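Local structure of erythrocyte membrane protein 1 (Plasmodium falciparum, 6S8T) at residues Y365-L368 with Y369-K373; T402-T406 with L407-T411. The protein is a PfEMP1 surface protein, of which this chain is the DBLbeta domain that binds the host receptor ICAM-1, so probably serving adhesion of infected erythrocytes. All blocks are in the same frame, centred on the assembly; numbering follows the deposited sequence.

Contact 1. Residues Y365-L368 with Y369-K373; sequences YEEL and YLQAK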
loop_
_atom_site.group_PDB
_atom_site.type_symbol
_atom_site.label_atom_id
_atom_site.label_comp_id
_atom_site.label_asym_id
_atom_site.label_seq_id
_atom_site.Cartn_x
_atom_site.Cartn_y
_atom_site.Cartn_z
ATOM N N TYR A 365 -7.404 7.331 12.380
ATOM C CA TYR A 365 -8.556 7.275 11.481
ATOM C C TYR A 365 -9.699 8.138 12.002
ATOM O O TYR A 365 -10.250 8.968 11.270
ATOM C CB TYR A 365 -9.021 5.825 11.313
ATOM C CG TYR A 365 -10.165 5.626 10.328
ATOM C CD1 TYR A 365 -11.479 5.944 10.668
ATOM C CD2 TYR A 365 -9.932 5.097 9.068
ATOM C CE1 TYR A 365 -12.520 5.758 9.771
ATOM C CE2 TYR A 365 -10.965 4.908 8.166
ATOM C CZ TYR A 365 -12.252 5.235 8.520
ATOM O OH TYR A 365 -13.269 5.039 7.614
ATOM N N GLU A 366 -10.068 7.949 13.272
ATOM C CA GLU A 366 -11.229 8.640 13.828
ATOM C C GLU A 366 -10.980 10.139 13.941
ATOM O O GLU A 366 -11.889 10.942 13.706
ATOM C CB GLU A 366 -11.586 8.038 15.189
ATOM C CG GLU A 366 -12.790 8.665 15.880
ATOM C CD GLU A 366 -13.182 7.929 17.155
ATOM O OE1 GLU A 366 -14.392 7.713 17.378
ATOM O OE2 GLU A 366 -12.277 7.563 17.934
ATOM N N GLU A 367 -9.754 10.532 14.292
ATOM C CA GLU A 367 -9.421 11.950 14.379
ATOM C C GLU A 367 -9.613 12.647 13.038
ATOM O O GLU A 367 -10.186 13.742 12.976
ATOM C CB GLU A 367 -7.985 12.112 14.876
ATOM C CG GLU A 367 -7.494 13.543 14.943
ATOM C CD GLU A 367 -6.107 13.653 15.544
ATOM O OE1 GLU A 367 -5.804 12.895 16.493
ATOM O OE2 GLU A 367 -5.315 14.491 15.067
ATOM N N LEU A 368 -9.152 12.022 11.952
ATOM C CA LEU A 368 -9.301 12.619 10.629
ATOM C C LEU A 368 -10.752 12.619 10.165
ATOM O O LEU A 368 -11.181 13.554 9.480
ATOM C CB LEU A 368 -8.425 11.879 9.618
ATOM C CG LEU A 368 -6.919 12.001 9.848
ATOM C CD1 LEU A 368 -6.159 11.081 8.911
ATOM C CD2 LEU A 368 -6.477 13.443 9.667
ATOM N N TYR A 369 -11.516 11.585 10.521
ATOM C CA TYR A 369 -12.913 11.520 10.109
ATOM C C TYR A 369 -13.740 12.599 10.797
ATOM O O TYR A 369 -14.610 13.215 10.171
ATOM C CB TYR A 369 -13.476 10.131 10.409
ATOM C CG TYR A 369 -14.822 9.856 9.779
ATOM C CD1 TYR A 369 -14.915 9.319 8.498
ATOM C CD2 TYR A 369 -16.001 10.119 10.468
ATOM C CE1 TYR A 369 -16.146 9.060 7.919
ATOM C CE2 TYR A 369 -17.233 9.863 9.898
ATOM C CZ TYR A 369 -17.300 9.334 8.626
ATOM O OH TYR A 369 -18.528 9.079 8.060
ATOM N N LEU A 370 -13.476 12.844 12.083
ATOM C CA LEU A 370 -14.221 13.861 12.819
ATOM C C LEU A 370 -13.892 15.263 12.321
ATOM O O LEU A 370 -14.778 16.121 12.236
ATOM C CB LEU A 370 -13.929 13.745 14.315
ATOM C CG LEU A 370 -14.382 12.463 15.017
ATOM C CD1 LEU A 370 -13.918 12.460 16.463
ATOM C CD2 LEU A 370 -15.890 12.306 14.935
ATOM N N GLN A 371 -12.622 15.517 11.995
ATOM C CA GLN A 371 -12.244 16.841 11.514
ATOM C C GLN A 371 -12.797 17.114 10.122
ATOM O O GLN A 371 -13.054 18.273 9.778
ATOM C CB GLN A 371 -10.726 16.987 11.525
ATOM C CG GLN A 371 -10.134 16.980 12.919
ATOM C CD GLN A 371 -8.658 17.298 12.927
ATOM O OE1 GLN A 371 -8.015 17.289 13.976
ATOM N NE2 GLN A 371 -8.110 17.581 11.755
ATOM N N ALA A 372 -12.995 16.069 9.317
ATOM C CA ALA A 372 -13.547 16.256 7.979
ATOM C C ALA A 372 -14.965 16.811 8.036
ATOM O O ALA A 372 -15.306 17.751 7.308
ATOM C CB ALA A 372 -13.517 14.937 7.208
ATOM N N LYS A 373 -15.811 16.244 8.892
ATOM C CA LYS A 373 -17.209 16.656 8.910
ATOM C C LYS A 373 -17.436 17.965 9.656
ATOM O O LYS A 373 -18.579 18.425 9.726
ATOM C CB LYS A 373 -18.082 15.557 9.520
ATOM C CG LYS A 373 -17.766 15.239 10.960
ATOM C CD LYS A 373 -18.862 14.390 11.584
ATOM C CE LYS A 373 -19.035 13.072 10.860
ATOM N NZ LYS A 373 -20.033 12.208 11.545
#

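Contact 2. Residues T402-T406 with L407-T411; sequences TGDTT and LGDTT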
loop_
_atom_site.group_PDB
_atom_site.type_symbol
_atom_site.label_atom_id
_atom_site.label_comp_id
_atom_site.label_asym_id
_atom_site.label_seq_id
_atom_site.Cartn_x
_atom_site.Cartn_y
_atom_site.Cartn_z
ATOM N N THR A 402 -22.861 9.324 1.949
ATOM C CA THR A 402 -23.557 8.541 2.962
ATOM C C THR A 402 -24.506 9.368 3.817
ATOM O O THR A 402 -25.282 8.786 4.582
ATOM C CB THR A 402 -22.556 7.841 3.884
ATOM O OG1 THR A 402 -21.805 8.822 4.608
ATOM C CG2 THR A 402 -21.605 6.969 3.080
ATOM N N GLY A 403 -24.452 10.694 3.726
ATOM C CA GLY A 403 -25.284 11.549 4.546
ATOM C C GLY A 403 -24.801 11.751 5.967
ATOM O O GLY A 403 -25.429 12.515 6.710
ATOM N N ASP A 404 -23.712 11.097 6.371
ATOM C CA ASP A 404 -23.174 11.220 7.728
ATOM C C ASP A 404 -22.334 12.490 7.798
ATOM O O ASP A 404 -21.116 12.471 7.623
ATOM C CB ASP A 404 -22.372 9.975 8.094
ATOM C CG ASP A 404 -21.479 10.178 9.309
ATOM O OD1 ASP A 404 -21.937 10.769 10.306
ATOM O OD2 ASP A 404 -20.310 9.737 9.265
ATOM N N THR A 405 -22.992 13.616 8.065
ATOM C CA THR A 405 -22.332 14.914 8.042
ATOM C C THR A 405 -22.404 15.675 9.360
ATOM O O THR A 405 -21.871 16.790 9.437
ATOM C CB THR A 405 -22.920 15.790 6.924
ATOM O OG1 THR A 405 -24.317 15.998 7.164
ATOM C CG2 THR A 405 -22.738 15.121 5.570
ATOM N N THR A 406 -23.041 15.126 10.393
ATOM C CA THR A 406 -23.168 15.801 11.677
ATOM C C THR A 406 -22.591 14.933 12.791
ATOM O O THR A 406 -22.348 13.736 12.616
ATOM C CB THR A 406 -24.633 16.145 11.992
ATOM O OG1 THR A 406 -25.414 14.943 12.039
ATOM C CG2 THR A 406 -25.207 17.076 10.933
ATOM N N LEU A 407 -22.366 15.560 13.947
ATOM C CA LEU A 407 -21.875 14.855 15.127
ATOM C C LEU A 407 -23.055 14.197 15.830
ATOM O O LEU A 407 -23.859 14.874 16.479
ATOM C CB LEU A 407 -21.145 15.808 16.067
ATOM C CG LEU A 407 -19.641 15.999 15.874
ATOM C CD1 LEU A 407 -19.337 16.561 14.501
ATOM C CD2 LEU A 407 -19.083 16.905 16.960
ATOM N N GLY A 408 -23.159 12.878 15.707
ATOM C CA GLY A 408 -24.277 12.155 16.273
ATOM C C GLY A 408 -24.762 11.049 15.359
ATOM O O GLY A 408 -25.386 10.086 15.814
ATOM N N ASP A 409 -24.481 11.181 14.064
ATOM C CA ASP A 409 -24.837 10.145 13.104
ATOM C C ASP A 409 -23.972 8.912 13.331
ATOM O O ASP A 409 -22.742 8.978 13.232
ATOM C CB ASP A 409 -24.665 10.656 11.676
ATOM C CG ASP A 409 -25.774 11.592 11.248
ATOM O OD1 ASP A 409 -26.957 11.251 11.458
ATOM O OD2 ASP A 409 -25.461 12.667 10.694
ATOM N N THR A 410 -24.615 7.789 13.643
ATOM C CA THR A 410 -23.938 6.508 13.790
ATOM C C THR A 410 -24.514 5.475 12.827
ATOM O O THR A 410 -24.469 4.272 13.089
ATOM C CB THR A 410 -24.027 6.009 15.233
ATOM O OG1 THR A 410 -25.399 5.970 15.645
ATOM C CG2 THR A 410 -23.250 6.930 16.165
ATOM N N THR A 411 -25.055 5.942 11.702
ATOM C CA THR A 411 -25.714 5.080 10.730
ATOM C C THR A 411 -24.778 4.563 9.647
ATOM O O THR A 411 -25.204 3.742 8.827
ATOM C CB THR A 411 -26.878 5.825 10.069
ATOM O OG1 THR A 411 -27.441 5.010 9.032
ATOM C CG2 THR A 411 -26.397 7.138 9.469
#

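Contact 1. Residues Y365-L368 with Y369-K373
Tyr365 and Tyr369 stand one helical turn apart on the inward side of helix 335-372, close to its C-terminal end. Both swing CG anti to the backbone N (chi1 -176° in Tyr365), which sends the two rings off the same flank; they meet obliquely, Tyr365 CE1 lying 4.5 Å from Tyr369 CD1. Beneath them, Tyr369 N donates to Tyr365 O at 3.0 Å, and the next three i to i+4 bonds follow, down to Ala372 N on Leu368 O at 3.1 Å. This flank is buried. Phe395 of helix 388-402 makes edge-to-face contacts with both tyrosine rings, Leu368 rests on Met391, Ala372 on Phe395 and Gln399, and the hydroxyl of Tyr365 is hydrogen-bonded to the backbone O of Tyr414.

The other flank is exposed. Glu366 and Leu370 run side by side in the same direction, with CG of Glu366 4.0 Å from CD1 of Leu370. Leu370 also lays CG over the backbone, 3.2 Å from Glu366 O. Beside them, Glu367 and Gln371 extend in parallel, their carboxylate and amide planes 35° apart; Glu367 CG approaches Gln371 OE1 to 3.9 Å, with no hydrogen bond between these side chains. Gln371 lies at the border, its side chain against Phe381.

One turn of amphipathic helix therefore divides its chemistry: Tyr365, Leu368, Tyr369 and Ala372 are buried, Glu366 and Glu367 exposed, with Leu370 the apolar exception among them. Every hydrogen bond across this contact is main chain to main chain, and the side chains meet mostly by van der Waals contact.

Contact 2. Residues T402-T406 with L407-T411
Asp409 reaches back to Thr406 across a bend that begins at Leu407, whose side chain packs on Lys373 and Ile374. Gly408 then carries the chain round with phi at 140°, a value readily reached by glycine, and this turns Asp409 back over the first segment. Asp409 makes the contact. Its OD2 accepts a hydrogen bond of 2.6 Å from Thr406 OG1, which arrives from above the carboxylate plane, and a weak one of 3.5 Å from Thr406 N. One carboxylate oxygen thus receives two groups of a single threonine, whose chi1 of 60° points OG1 at Asp409 OD2.

The flank of Asp409 also meets Asp404, the centre of an inverse gamma turn just after Gly403, which leaves the helix with positive phi. Asp409 CB lies 3.1 Å from Asp404 OD1, and the two carboxylates slide past each other with planes 86° apart. Asp404 OD1 and Asp409 OD2 are 4.0 Å apart, a like-charge proximity that Lys373, beside Asp404, probably balances.

The whole turn is a surface loop leaving the C-terminal end of helix 388-402, pinned by Lys373 to the end of helix 335-372, before the chain runs on to helix 417-424.

Coming from the N terminus, the chain reaches contact 1 in the last turns of helix 335-372, where the contact is one helical step and closes no loop. It passes through a connection into helix 388-402, whose exit opens contact 2; there the 402-411 loop is folded back on itself. The two lie in series, neither nested nor crossed, with centres about 12 Å apart. Lys373, at the end of contact 1, joins them: its NZ forms a 2.7 Å salt bridge with Asp404 OD1 and a hydrogen bond with Thr406 O, while its aliphatic stem packs on Leu407. The ends of two helices and the loop toward helix 417-424 are thereby tied together.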